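Local atomic coordinates of PaaA (Enterobacter agglomerans, PDB entry 5FF5), a protein that acts in the biosynthesis of pantocin A, whose bicyclic core is formed by post-translational Claisen condensation and decarboxylation, probably as an adenylylating ThiF/E1-like enzyme. Residues K96-E101 and Y126-K131; V135-M140 and G157-I162; V176-D181 and D189-T194. One frame throughout, in Å; residues are numbered along the deposited sequence.

Interaction 1: K96-E101 and Y126-K131; sequences KVLSGE and YQERLK
V97 and L98 lie across one side of helix 123-131. V97 packs on E128 and K131, and L98 on Q127 as well as on these two. V97 and E128 cross obliquely. The CG of E128 comes up to V97 CB at 3.6 Å, and V97 CG2 lies along the acid end, 3.8 Å from E128 CD. V97 has CG1 anti to the backbone N (chi1 172°), which turns that methyl to the K131 side. L98 and Q127 cross at about a right angle, with L98 CD1 3.7 Å from Q127 CB. K131 runs out extended and slides past both apolar residues in the opposite direction. Its CD lies 4.1 Å from V97 CG1 and 4.2 Å from L98 CD2. Here the loop before helix 100-105 packs on the helix that leads into the first strand of the ThiF-type Rossmann domain. S99 is the N-cap of helix 100-105. Its side chain caps a backbone N just past E101, and its own N bonds to E102 OE2, which makes a capping box. The OE1 of the same E102 forms a salt bridge with K131 NZ, so the cap and the lysine are tied together. The OE2 of E128 bonds to S95 OG. A water joins it weakly to K96 N, 3.4 Å from E128 OE2 and 3.5 Å from K96 N. The amide of buried Q127 bonds to Q109 and to S154 O.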
ATOM      1  N   LYS A  96     -30.035   3.997   1.820  1.00 56.05           N
ATOM      2  CA  LYS A  96     -30.788   3.158   2.744  1.00 52.83           C
ATOM      3  C   LYS A  96     -29.955   1.965   3.184  1.00 47.15           C
ATOM      4  O   LYS A  96     -30.393   1.177   4.014  1.00 47.91           O
ATOM      5  CB  LYS A  96     -32.084   2.659   2.119  1.00 47.73           C
ATOM      6  CG  LYS A  96     -32.761   3.619   1.197  1.00 59.15           C
ATOM      7  CD  LYS A  96     -34.094   3.059   0.741  1.00 54.96           C
ATOM      8  CE  LYS A  96     -34.748   4.014  -0.241  1.00 74.40           C
ATOM      9  NZ  LYS A  96     -36.072   3.515  -0.695  1.00 83.03           N
ATOM     10  N   VAL A  97     -28.726   1.888   2.693  1.00 44.28           N
ATOM     11  CA  VAL A  97     -27.858   0.753   2.975  1.00 42.18           C
ATOM     12  C   VAL A  97     -26.790   1.120   3.981  1.00 42.09           C
ATOM     13  O   VAL A  97     -26.576   0.420   4.959  1.00 50.85           O
ATOM     14  CB  VAL A  97     -27.179   0.244   1.680  1.00 42.25           C
ATOM     15  CG1 VAL A  97     -26.139  -0.786   1.981  1.00 42.09           C
ATOM     16  CG2 VAL A  97     -28.206  -0.268   0.693  1.00 42.09           C
ATOM     17  N   LEU A  98     -26.141   2.249   3.752  1.00 46.69           N
ATOM     18  CA  LEU A  98     -25.026   2.676   4.578  1.00 42.09           C
ATOM     19  C   LEU A  98     -25.488   3.462   5.811  1.00 46.63           C
ATOM     20  O   LEU A  98     -26.490   4.181   5.768  1.00 45.65           O
ATOM     21  CB  LEU A  98     -24.082   3.516   3.724  1.00 43.51           C
ATOM     22  CG  LEU A  98     -23.526   2.747   2.521  1.00 45.19           C
ATOM     23  CD1 LEU A  98     -22.895   3.665   1.498  1.00 42.09           C
ATOM     24  CD2 LEU A  98     -22.514   1.724   3.015  1.00 43.39           C
ATOM     25  N   SER A  99     -24.747   3.349   6.907  1.00 50.86           N
ATOM     26  CA  SER A  99     -25.116   4.053   8.131  1.00 46.00           C
ATOM     27  C   SER A  99     -24.534   5.453   8.148  1.00 47.28           C
ATOM     28  O   SER A  99     -23.789   5.833   7.251  1.00 48.67           O
ATOM     29  CB  SER A  99     -24.618   3.296   9.351  1.00 47.28           C
ATOM     30  OG  SER A  99     -23.208   3.232   9.327  1.00 48.05           O
ATOM     31  N   GLY A 100     -24.831   6.200   9.203  1.00 48.39           N
ATOM     32  CA  GLY A 100     -24.224   7.497   9.394  1.00 42.09           C
ATOM     33  C   GLY A 100     -22.721   7.327   9.572  1.00 54.35           C
ATOM     34  O   GLY A 100     -21.924   8.095   9.006  1.00 55.91           O
ATOM     35  N   GLU A 101     -22.314   6.325  10.348  1.00 50.46           N
ATOM     36  CA  GLU A 101     -20.892   6.132  10.570  1.00 48.41           C
ATOM     37  C   GLU A 101     -20.143   5.739   9.298  1.00 50.34           C
ATOM     38  O   GLU A 101     -19.019   6.177   9.081  1.00 51.55           O
ATOM     39  CB  GLU A 101     -20.604   5.105  11.656  1.00 46.29           C
ATOM     40  CG  GLU A 101     -19.117   4.881  11.712  1.00 50.00           C
ATOM     41  CD  GLU A 101     -18.714   3.505  12.122  1.00 58.56           C
ATOM     42  OE1 GLU A 101     -19.556   2.789  12.707  1.00 71.41           O
ATOM     43  OE2 GLU A 101     -17.577   3.111  11.773  1.00 54.81           O
ATOM     44  N   TYR A 126     -21.795   3.311  -5.228  1.00 45.40           N
ATOM     45  CA  TYR A 126     -20.596   2.491  -5.376  1.00 46.79           C
ATOM     46  C   TYR A 126     -20.220   1.793  -4.074  1.00 45.29           C
ATOM     47  O   TYR A 126     -19.924   0.596  -4.076  1.00 46.40           O
ATOM     48  CB  TYR A 126     -19.421   3.329  -5.877  1.00 42.09           C
ATOM     49  CG  TYR A 126     -19.592   3.798  -7.290  1.00 42.09           C
ATOM     50  CD1 TYR A 126     -19.667   2.896  -8.328  1.00 48.28           C
ATOM     51  CD2 TYR A 126     -19.688   5.143  -7.588  1.00 54.54           C
ATOM     52  CE1 TYR A 126     -19.835   3.316  -9.628  1.00 55.06           C
ATOM     53  CE2 TYR A 126     -19.856   5.581  -8.891  1.00 53.18           C
ATOM     54  CZ  TYR A 126     -19.926   4.659  -9.907  1.00 55.93           C
ATOM     55  OH  TYR A 126     -20.091   5.075 -11.210  1.00 62.24           O
ATOM     56  N   GLN A 127     -20.261   2.538  -2.974  1.00 44.01           N
ATOM     57  CA  GLN A 127     -19.931   2.016  -1.652  1.00 44.13           C
ATOM     58  C   GLN A 127     -20.942   0.950  -1.240  1.00 47.03           C
ATOM     59  O   GLN A 127     -20.599  -0.013  -0.570  1.00 48.60           O
ATOM     60  CB  GLN A 127     -19.909   3.140  -0.613  1.00 42.41           C
ATOM     61  CG  GLN A 127     -19.308   2.749   0.718  1.00 42.09           C
ATOM     62  CD  GLN A 127     -17.860   2.365   0.584  1.00 42.09           C
ATOM     63  OE1 GLN A 127     -17.085   3.085  -0.027  1.00 44.37           O
ATOM     64  NE2 GLN A 127     -17.484   1.225   1.142  1.00 47.11           N
ATOM     65  N   GLU A 128     -22.194   1.145  -1.637  1.00 44.42           N
ATOM     66  CA  GLU A 128     -23.245   0.175  -1.381  1.00 45.46           C
ATOM     67  C   GLU A 128     -22.889  -1.160  -2.034  1.00 49.07           C
ATOM     68  O   GLU A 128     -23.076  -2.221  -1.449  1.00 49.22           O
ATOM     69  CB  GLU A 128     -24.576   0.697  -1.910  1.00 42.82           C
ATOM     70  CG  GLU A 128     -25.222   1.706  -1.006  1.00 45.23           C
ATOM     71  CD  GLU A 128     -26.506   2.242  -1.582  1.00 55.08           C
ATOM     72  OE1 GLU A 128     -26.916   1.748  -2.661  1.00 52.65           O
ATOM     73  OE2 GLU A 128     -27.106   3.146  -0.948  1.00 54.94           O
ATOM     74  N   ARG A 129     -22.342  -1.079  -3.245  1.00 48.68           N
ATOM     75  CA  ARG A 129     -21.929  -2.235  -4.003  1.00 42.09           C
ATOM     76  C   ARG A 129     -20.787  -2.975  -3.292  1.00 45.38           C
ATOM     77  O   ARG A 129     -20.554  -4.161  -3.517  1.00 46.94           O
ATOM     78  CB  ARG A 129     -21.502  -1.802  -5.411  1.00 42.09           C
ATOM     79  CG  ARG A 129     -22.667  -1.618  -6.363  1.00 42.09           C
ATOM     80  CD  ARG A 129     -22.278  -0.996  -7.699  1.00 42.09           C
ATOM     81  NE  ARG A 129     -23.459  -0.581  -8.466  1.00 43.93           N
ATOM     82  CZ  ARG A 129     -23.415  -0.101  -9.705  1.00 42.09           C
ATOM     83  NH1 ARG A 129     -22.260   0.018 -10.316  1.00 42.09           N
ATOM     84  NH2 ARG A 129     -24.521   0.229 -10.348  1.00 42.09           N
ATOM     85  N   LEU A 130     -20.082  -2.270  -2.421  1.00 45.85           N
ATOM     86  CA  LEU A 130     -19.037  -2.891  -1.635  1.00 42.09           C
ATOM     87  C   LEU A 130     -19.644  -3.540  -0.405  1.00 42.09           C
ATOM     88  O   LEU A 130     -19.235  -4.623  -0.021  1.00 48.96           O
ATOM     89  CB  LEU A 130     -17.958  -1.877  -1.224  1.00 42.09           C
ATOM     90  CG  LEU A 130     -16.989  -1.330  -2.274  1.00 43.02           C
ATOM     91  CD1 LEU A 130     -16.023  -0.341  -1.641  1.00 42.09           C
ATOM     92  CD2 LEU A 130     -16.245  -2.467  -3.001  1.00 42.09           C
ATOM     93  N   LYS A 131     -20.600  -2.881   0.240  1.00 42.09           N
ATOM     94  CA  LYS A 131     -21.145  -3.450   1.455  1.00 42.09           C
ATOM     95  C   LYS A 131     -21.927  -4.712   1.133  1.00 50.92           C
ATOM     96  O   LYS A 131     -22.049  -5.632   1.955  1.00 53.83           O
ATOM     97  CB  LYS A 131     -22.028  -2.458   2.215  1.00 42.09           C
ATOM     98  CG  LYS A 131     -22.528  -3.080   3.523  1.00 46.91           C
ATOM     99  CD  LYS A 131     -23.158  -2.137   4.522  1.00 42.09           C
ATOM    100  CE  LYS A 131     -23.110  -2.802   5.895  1.00 46.78           C
ATOM    101  NZ  LYS A 131     -23.432  -1.928   7.055  1.00 56.64           N
TER
HETATM  102  O   HOH W   1     -30.392   3.369  -1.601  1.00 42.09           O

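Interaction 2: V135-M140 and G157-I162; sequences VAIFGM and GTLRLI
R160 O is gripped twice from the neighbouring strand. I137 N donates to it at 2.9 Å, nearly straight (174°) and close to the C=O axis. A136 CA adds a CA-H...O contact to the same R160 O at 3.4 Å. V135 O is held in a similar way, by R160 N at 2.9 Å and by the CA-H of L159. V135 N to T158 O and I162 N to I137 O extend this parallel ladder, and a weak bond from G139 N to I162 O closes it. On one face the F138 ring lies beside the I162 side chain, both pointing the same way. I162 CG1 sits over the ring, 4.2 Å from its centroid, in a CH-pi contact. The other face is apolar: I137 CD1 meets L159 CD2 at 3.9 Å. Selenomethionine M140 crosses L161 at about a right angle, SE against L161 CD2. The R160 chain bends at chi3 (77°), and its NH1 pairs with E205. G139 opens the probable Rossmann-type GxGxxG turn. Helices 142-153 and 187-198 cover the face of I137, L159 and L161, and strands 203-207 and 227-229 flank the pair.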
ATOM      1  N   VAL A 135     -16.337 -11.478   0.068  1.00 42.60           N
ATOM      2  CA  VAL A 135     -15.089 -11.932  -0.507  1.00 42.42           C
ATOM      3  C   VAL A 135     -14.562 -13.049   0.351  1.00 42.09           C
ATOM      4  O   VAL A 135     -14.576 -12.949   1.573  1.00 46.69           O
ATOM      5  CB  VAL A 135     -14.075 -10.755  -0.645  1.00 42.09           C
ATOM      6  CG1 VAL A 135     -12.784 -11.187  -1.278  1.00 42.09           C
ATOM      7  CG2 VAL A 135     -14.695  -9.683  -1.474  1.00 42.09           C
ATOM      8  N   ALA A 136     -14.169 -14.142  -0.298  1.00 42.67           N
ATOM      9  CA  ALA A 136     -13.611 -15.296   0.392  1.00 42.09           C
ATOM     10  C   ALA A 136     -12.140 -15.358   0.085  1.00 42.09           C
ATOM     11  O   ALA A 136     -11.727 -15.252  -1.059  1.00 49.52           O
ATOM     12  CB  ALA A 136     -14.307 -16.573  -0.019  1.00 42.09           C
ATOM     13  N   ILE A 137     -11.345 -15.502   1.124  1.00 44.80           N
ATOM     14  CA  ILE A 137      -9.899 -15.490   0.991  1.00 46.87           C
ATOM     15  C   ILE A 137      -9.336 -16.803   1.492  1.00 49.14           C
ATOM     16  O   ILE A 137      -9.595 -17.213   2.622  1.00 48.69           O
ATOM     17  CB  ILE A 137      -9.263 -14.317   1.757  1.00 42.09           C
ATOM     18  CG1 ILE A 137      -9.981 -13.021   1.391  1.00 52.45           C
ATOM     19  CG2 ILE A 137      -7.812 -14.170   1.398  1.00 43.95           C
ATOM     20  CD1 ILE A 137      -9.488 -11.816   2.165  1.00 54.89           C
ATOM     21  N   PHE A 138      -8.613 -17.488   0.618  1.00 46.75           N
ATOM     22  CA  PHE A 138      -8.099 -18.800   0.937  1.00 42.09           C
ATOM     23  C   PHE A 138      -6.674 -18.697   1.414  1.00 42.09           C
ATOM     24  O   PHE A 138      -5.759 -18.645   0.616  1.00 54.31           O
ATOM     25  CB  PHE A 138      -8.229 -19.732  -0.281  1.00 42.40           C
ATOM     26  CG  PHE A 138      -9.634 -20.215  -0.507  1.00 42.36           C
ATOM     27  CD1 PHE A 138     -10.074 -21.390   0.079  1.00 46.89           C
ATOM     28  CD2 PHE A 138     -10.528 -19.467  -1.245  1.00 42.09           C
ATOM     29  CE1 PHE A 138     -11.365 -21.819  -0.090  1.00 44.55           C
ATOM     30  CE2 PHE A 138     -11.816 -19.882  -1.414  1.00 42.09           C
ATOM     31  CZ  PHE A 138     -12.237 -21.062  -0.841  1.00 49.42           C
ATOM     32  N   GLY A 139      -6.493 -18.658   2.723  1.00 42.09           N
ATOM     33  CA  GLY A 139      -5.162 -18.654   3.306  1.00 49.52           C
ATOM     34  C   GLY A 139      -4.790 -17.309   3.916  1.00 58.97           C
ATOM     35  O   GLY A 139      -4.809 -16.281   3.227  1.00 54.57           O
HETATM   36  N   MSE A 140      -4.444 -17.306   5.200  1.00 49.25           N
HETATM   37  CA  MSE A 140      -4.101 -16.061   5.869  1.00 50.69           C
HETATM   38  C   MSE A 140      -2.599 -15.930   6.156  1.00 56.17           C
HETATM   39  O   MSE A 140      -2.181 -15.509   7.240  1.00 55.81           O
HETATM   40  CB  MSE A 140      -4.919 -15.926   7.147  1.00 49.78           C
HETATM   41  CG  MSE A 140      -6.417 -15.745   6.880  1.00 59.75           C
HETATM   42 SE   MSE A 140      -6.908 -14.046   6.002  1.00 65.12          SE
HETATM   43  CE  MSE A 140      -7.201 -14.744   4.217  1.00 48.90           C
ATOM     44  N   GLY A 157     -18.300  -5.819   2.386  1.00 42.09           N
ATOM     45  CA  GLY A 157     -19.425  -6.253   3.192  1.00 45.16           C
ATOM     46  C   GLY A 157     -19.115  -7.375   4.175  1.00 42.09           C
ATOM     47  O   GLY A 157     -19.337  -7.235   5.375  1.00 42.09           O
ATOM     48  N   THR A 158     -18.615  -8.496   3.658  1.00 48.70           N
ATOM     49  CA  THR A 158     -18.342  -9.678   4.467  1.00 42.09           C
ATOM     50  C   THR A 158     -17.024 -10.322   4.053  1.00 42.09           C
ATOM     51  O   THR A 158     -16.693 -10.392   2.871  1.00 43.55           O
ATOM     52  CB  THR A 158     -19.456 -10.716   4.348  1.00 46.95           C
ATOM     53  OG1 THR A 158     -20.721 -10.097   4.598  1.00 50.63           O
ATOM     54  CG2 THR A 158     -19.226 -11.854   5.328  1.00 50.09           C
ATOM     55  N   LEU A 159     -16.283 -10.817   5.030  1.00 42.20           N
ATOM     56  CA  LEU A 159     -15.049 -11.525   4.761  1.00 43.80           C
ATOM     57  C   LEU A 159     -15.152 -12.962   5.211  1.00 49.13           C
ATOM     58  O   LEU A 159     -15.511 -13.211   6.351  1.00 51.41           O
ATOM     59  CB  LEU A 159     -13.870 -10.837   5.461  1.00 48.13           C
ATOM     60  CG  LEU A 159     -13.237  -9.613   4.784  1.00 48.35           C
ATOM     61  CD1 LEU A 159     -12.111  -9.088   5.633  1.00 51.41           C
ATOM     62  CD2 LEU A 159     -12.711  -9.955   3.403  1.00 42.09           C
ATOM     63  N   ARG A 160     -14.880 -13.901   4.303  1.00 52.72           N
ATOM     64  CA  ARG A 160     -14.774 -15.316   4.659  1.00 48.86           C
ATOM     65  C   ARG A 160     -13.322 -15.704   4.709  1.00 52.69           C
ATOM     66  O   ARG A 160     -12.672 -15.744   3.671  1.00 52.17           O
ATOM     67  CB  ARG A 160     -15.466 -16.226   3.649  1.00 48.61           C
ATOM     68  CG  ARG A 160     -16.909 -15.923   3.396  1.00 59.56           C
ATOM     69  CD  ARG A 160     -17.502 -16.910   2.400  1.00 54.26           C
ATOM     70  NE  ARG A 160     -17.793 -18.210   2.997  1.00 53.86           N
ATOM     71  CZ  ARG A 160     -18.904 -18.486   3.672  1.00 55.70           C
ATOM     72  NH1 ARG A 160     -19.822 -17.541   3.846  1.00 49.17           N
ATOM     73  NH2 ARG A 160     -19.096 -19.703   4.171  1.00 53.28           N
ATOM     74  N   LEU A 161     -12.808 -16.003   5.899  1.00 59.01           N
ATOM     75  CA  LEU A 161     -11.400 -16.357   6.037  1.00 50.09           C
ATOM     76  C   LEU A 161     -11.286 -17.855   6.232  1.00 54.15           C
ATOM     77  O   LEU A 161     -11.982 -18.419   7.066  1.00 54.79           O
ATOM     78  CB  LEU A 161     -10.748 -15.627   7.204  1.00 43.72           C
ATOM     79  CG  LEU A 161     -10.967 -14.128   7.293  1.00 42.09           C
ATOM     80  CD1 LEU A 161     -10.319 -13.662   8.560  1.00 45.30           C
ATOM     81  CD2 LEU A 161     -10.372 -13.438   6.085  1.00 42.09           C
ATOM     82  N   ILE A 162     -10.386 -18.482   5.476  1.00 58.01           N
ATOM     83  CA  ILE A 162     -10.190 -19.929   5.498  1.00 49.31           C
ATOM     84  C   ILE A 162      -8.752 -20.257   5.857  1.00 42.09           C
ATOM     85  O   ILE A 162      -7.859 -20.006   5.065  1.00 47.18           O
ATOM     86  CB  ILE A 162     -10.491 -20.550   4.102  1.00 46.17           C
ATOM     87  CG1 ILE A 162     -11.688 -19.871   3.435  1.00 43.76           C
ATOM     88  CG2 ILE A 162     -10.615 -22.048   4.182  1.00 44.45           C
ATOM     89  CD1 ILE A 162     -12.848 -19.632   4.357  1.00 48.89           C
TER

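Interaction 3: V176-D181 and D189-T194; sequences VLYRTD and DAAKDT
The polar link is a single hydrogen bond. T194 OG1 donates to L177 O at 2.6 Å. The hydroxyl lies above the carbonyl plane, 26° out of it, and not on a lone pair. T194 chi1 is -67°, which sets OG1 beside its own backbone N and anti to the carbonyl carbon. The bond joins the loop to the buried side of helix 187-198 and gives the L177 carbonyl a partner. Apolar contacts come next. L177 points at the helix and splits its methyls between two residues. CD1 meets A191 CB at 4.0 Å, and CD2 meets T194 CG2 at 3.6 Å. The L177 and T194 side chains cross obliquely. Segment 176-181 belongs to the loop between strand 158-162 and helix 187-198, part of a beta-alpha-beta crossover in the Rossmann-type ThiF domain that goes on to strand 203-207. CD1 and CE1 of the Y178 ring complete the apolar contacts. CD1 lies 4.0 Å from A190 CB, and CE1 lies 4.2 Å from A191 CB. The A191 N is at the ring edge, near the ring plane. The Y178 hydroxyl bonds to M140 O. The second subunit borders the loop: V176 O bonds to Y198 OH of that subunit, and T180 OG1 bonds to R105 NH2 of that subunit.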
ATOM      1  N   VAL A 176       0.160  -8.938   8.665  1.00 53.58           N
ATOM      2  CA  VAL A 176      -0.232  -7.690   9.365  1.00 48.88           C
ATOM      3  C   VAL A 176      -1.440  -7.737  10.304  1.00 53.91           C
ATOM      4  O   VAL A 176      -1.600  -6.842  11.139  1.00 52.16           O
ATOM      5  CB  VAL A 176      -0.509  -6.556   8.340  1.00 56.00           C
ATOM      6  CG1 VAL A 176      -1.778  -6.835   7.524  1.00 48.67           C
ATOM      7  CG2 VAL A 176      -0.603  -5.208   9.039  1.00 50.61           C
ATOM      8  N   LEU A 177      -2.298  -8.750  10.153  1.00 56.66           N
ATOM      9  CA  LEU A 177      -3.500  -8.895  10.982  1.00 46.19           C
ATOM     10  C   LEU A 177      -3.173  -9.478  12.353  1.00 49.67           C
ATOM     11  O   LEU A 177      -4.049  -9.558  13.223  1.00 42.09           O
ATOM     12  CB  LEU A 177      -4.521  -9.790  10.285  1.00 42.09           C
ATOM     13  CG  LEU A 177      -5.300  -9.181   9.141  1.00 42.09           C
ATOM     14  CD1 LEU A 177      -6.352 -10.133   8.656  1.00 42.09           C
ATOM     15  CD2 LEU A 177      -5.953  -7.920   9.649  1.00 54.22           C
ATOM     16  N   TYR A 178      -1.910  -9.880  12.530  1.00 47.19           N
ATOM     17  CA  TYR A 178      -1.474 -10.549  13.747  1.00 51.64           C
ATOM     18  C   TYR A 178      -0.447  -9.703  14.485  1.00 52.00           C
ATOM     19  O   TYR A 178       0.605  -9.378  13.943  1.00 55.08           O
ATOM     20  CB  TYR A 178      -0.869 -11.928  13.430  1.00 49.20           C
ATOM     21  CG  TYR A 178      -1.633 -12.742  12.417  1.00 42.09           C
ATOM     22  CD1 TYR A 178      -3.005 -12.852  12.474  1.00 42.09           C
ATOM     23  CD2 TYR A 178      -0.971 -13.400  11.393  1.00 50.66           C
ATOM     24  CE1 TYR A 178      -3.698 -13.590  11.532  1.00 48.35           C
ATOM     25  CE2 TYR A 178      -1.656 -14.147  10.445  1.00 47.08           C
ATOM     26  CZ  TYR A 178      -3.021 -14.240  10.518  1.00 49.27           C
ATOM     27  OH  TYR A 178      -3.715 -14.982   9.578  1.00 53.17           O
ATOM     28  N   ARG A 179      -0.743  -9.398  15.743  0.66 53.95           N
ATOM     29  CA  ARG A 179       0.150  -8.615  16.583  0.66 54.25           C
ATOM     30  C   ARG A 179       0.807  -9.518  17.603  0.66 54.61           C
ATOM     31  O   ARG A 179       0.411 -10.668  17.741  0.66 59.83           O
ATOM     32  CB  ARG A 179      -0.609  -7.488  17.279  0.66 59.24           C
ATOM     33  CG  ARG A 179      -1.113  -6.391  16.335  0.66 56.79           C
ATOM     34  CD  ARG A 179      -2.534  -5.976  16.710  0.66 61.47           C
ATOM     35  NE  ARG A 179      -2.809  -4.582  16.372  0.66 60.49           N
ATOM     36  CZ  ARG A 179      -2.929  -3.597  17.257  0.66 52.57           C
ATOM     37  NH1 ARG A 179      -2.782  -3.824  18.555  0.66 52.11           N
ATOM     38  NH2 ARG A 179      -3.180  -2.375  16.830  0.66 57.35           N
ATOM     39  N   THR A 180       1.820  -9.016  18.301  1.00 53.52           N
ATOM     40  CA  THR A 180       2.584  -9.843  19.237  1.00 48.24           C
ATOM     41  C   THR A 180       1.720 -10.614  20.237  1.00 50.43           C
ATOM     42  O   THR A 180       1.948 -11.789  20.467  1.00 52.05           O
ATOM     43  CB  THR A 180       3.580  -9.005  20.008  1.00 46.27           C
ATOM     44  OG1 THR A 180       4.313  -8.192  19.083  1.00 54.80           O
ATOM     45  CG2 THR A 180       4.548  -9.897  20.740  1.00 42.09           C
ATOM     46  N   ASP A 181       0.681  -9.988  20.769  1.00 55.24           N
ATOM     47  CA  ASP A 181      -0.196 -10.684  21.699  1.00 49.84           C
ATOM     48  C   ASP A 181      -0.995 -11.799  21.031  1.00 55.13           C
ATOM     49  O   ASP A 181      -1.645 -12.595  21.717  1.00 56.16           O
ATOM     50  CB  ASP A 181      -1.177  -9.705  22.354  1.00 45.74           C
ATOM     51  CG  ASP A 181      -0.725  -9.249  23.741  1.00 79.62           C
ATOM     52  OD1 ASP A 181       0.107  -9.953  24.371  1.00 72.08           O
ATOM     53  OD2 ASP A 181      -1.224  -8.196  24.214  1.00 80.78           O
ATOM     54  N   ASP A 189      -9.024 -16.649  13.934  1.00 56.42           N
ATOM     55  CA  ASP A 189      -9.617 -15.975  15.092  1.00 54.65           C
ATOM     56  C   ASP A 189      -8.851 -14.723  15.477  1.00 52.45           C
ATOM     57  O   ASP A 189      -9.446 -13.718  15.873  1.00 49.44           O
ATOM     58  CB  ASP A 189      -9.737 -16.919  16.289  1.00 50.01           C
ATOM     59  CG  ASP A 189     -10.968 -17.800  16.205  1.00 60.98           C
ATOM     60  OD1 ASP A 189     -11.926 -17.440  15.472  1.00 56.59           O
ATOM     61  OD2 ASP A 189     -10.987 -18.844  16.890  1.00 81.55           O
ATOM     62  N   ALA A 190      -7.532 -14.777  15.385  1.00 47.71           N
ATOM     63  CA  ALA A 190      -6.774 -13.575  15.629  1.00 47.43           C
ATOM     64  C   ALA A 190      -7.187 -12.566  14.571  1.00 48.25           C
ATOM     65  O   ALA A 190      -7.443 -11.398  14.884  1.00 43.97           O
ATOM     66  CB  ALA A 190      -5.295 -13.845  15.580  1.00 42.50           C
ATOM     67  N   ALA A 191      -7.336 -13.056  13.341  1.00 42.96           N
ATOM     68  CA  ALA A 191      -7.694 -12.227  12.192  1.00 42.09           C
ATOM     69  C   ALA A 191      -9.002 -11.494  12.412  1.00 47.50           C
ATOM     70  O   ALA A 191      -9.094 -10.289  12.191  1.00 56.41           O
ATOM     71  CB  ALA A 191      -7.779 -13.067  10.942  1.00 45.62           C
ATOM     72  N   LYS A 192     -10.014 -12.227  12.847  1.00 47.87           N
ATOM     73  CA  LYS A 192     -11.325 -11.652  13.085  1.00 42.09           C
ATOM     74  C   LYS A 192     -11.269 -10.547  14.157  1.00 51.06           C
ATOM     75  O   LYS A 192     -11.845  -9.481  13.966  1.00 53.06           O
ATOM     76  CB  LYS A 192     -12.309 -12.758  13.478  1.00 42.09           C
ATOM     77  CG  LYS A 192     -13.745 -12.324  13.569  1.00 42.09           C
ATOM     78  CD  LYS A 192     -14.633 -13.479  13.954  1.00 43.72           C
ATOM     79  CE  LYS A 192     -16.098 -13.073  13.914  1.00 60.93           C
ATOM     80  NZ  LYS A 192     -17.041 -14.192  14.230  1.00 74.20           N
ATOM     81  N   ASP A 193     -10.561 -10.784  15.261  1.00 54.65           N
ATOM     82  CA  ASP A 193     -10.410  -9.779  16.326  1.00 48.93           C
ATOM     83  C   ASP A 193      -9.833  -8.475  15.785  1.00 50.06           C
ATOM     84  O   ASP A 193     -10.311  -7.380  16.110  1.00 43.76           O
ATOM     85  CB  ASP A 193      -9.520 -10.309  17.454  1.00 56.84           C
ATOM     86  CG  ASP A 193     -10.182 -11.437  18.264  1.00 72.72           C
ATOM     87  OD1 ASP A 193     -11.440 -11.502  18.260  1.00 66.85           O
ATOM     88  OD2 ASP A 193      -9.440 -12.255  18.887  1.00 59.61           O
ATOM     89  N   THR A 194      -8.803  -8.604  14.955  1.00 50.32           N
ATOM     90  CA  THR A 194      -8.119  -7.447  14.396  1.00 45.24           C
ATOM     91  C   THR A 194      -9.000  -6.705  13.397  1.00 48.88           C
ATOM     92  O   THR A 194      -9.094  -5.481  13.429  1.00 48.09           O
ATOM     93  CB  THR A 194      -6.808  -7.848  13.686  1.00 45.69           C
ATOM     94  OG1 THR A 194      -5.862  -8.335  14.642  1.00 51.84           O
ATOM     95  CG2 THR A 194      -6.204  -6.655  12.980  1.00 49.01           C
TER

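Interactions 2 and 3 are buried, while interaction 1 is only partly so. Interaction 2 rests mainly on backbone hydrogen bonds, a ladder inside the central sheet. Interaction 3 sits one layer out, where a loop meets a helix covering that sheet. It sets a leucine and a tyrosine ring against two alanines and a threonine, with one hydroxyl-to-carbonyl bond. Interaction 1 has aliphatic contacts whose charged ends find partners outside the two segments. Interactions 2 and 3 touch directly: the Y178 hydroxyl bonds to M140 O, and L161 packs on A191. Interaction 1 has only a chain link to interaction 2, since helix 123-131 runs on into strand 134-138. About 12 Å separates its nearest atoms from those of interaction 3.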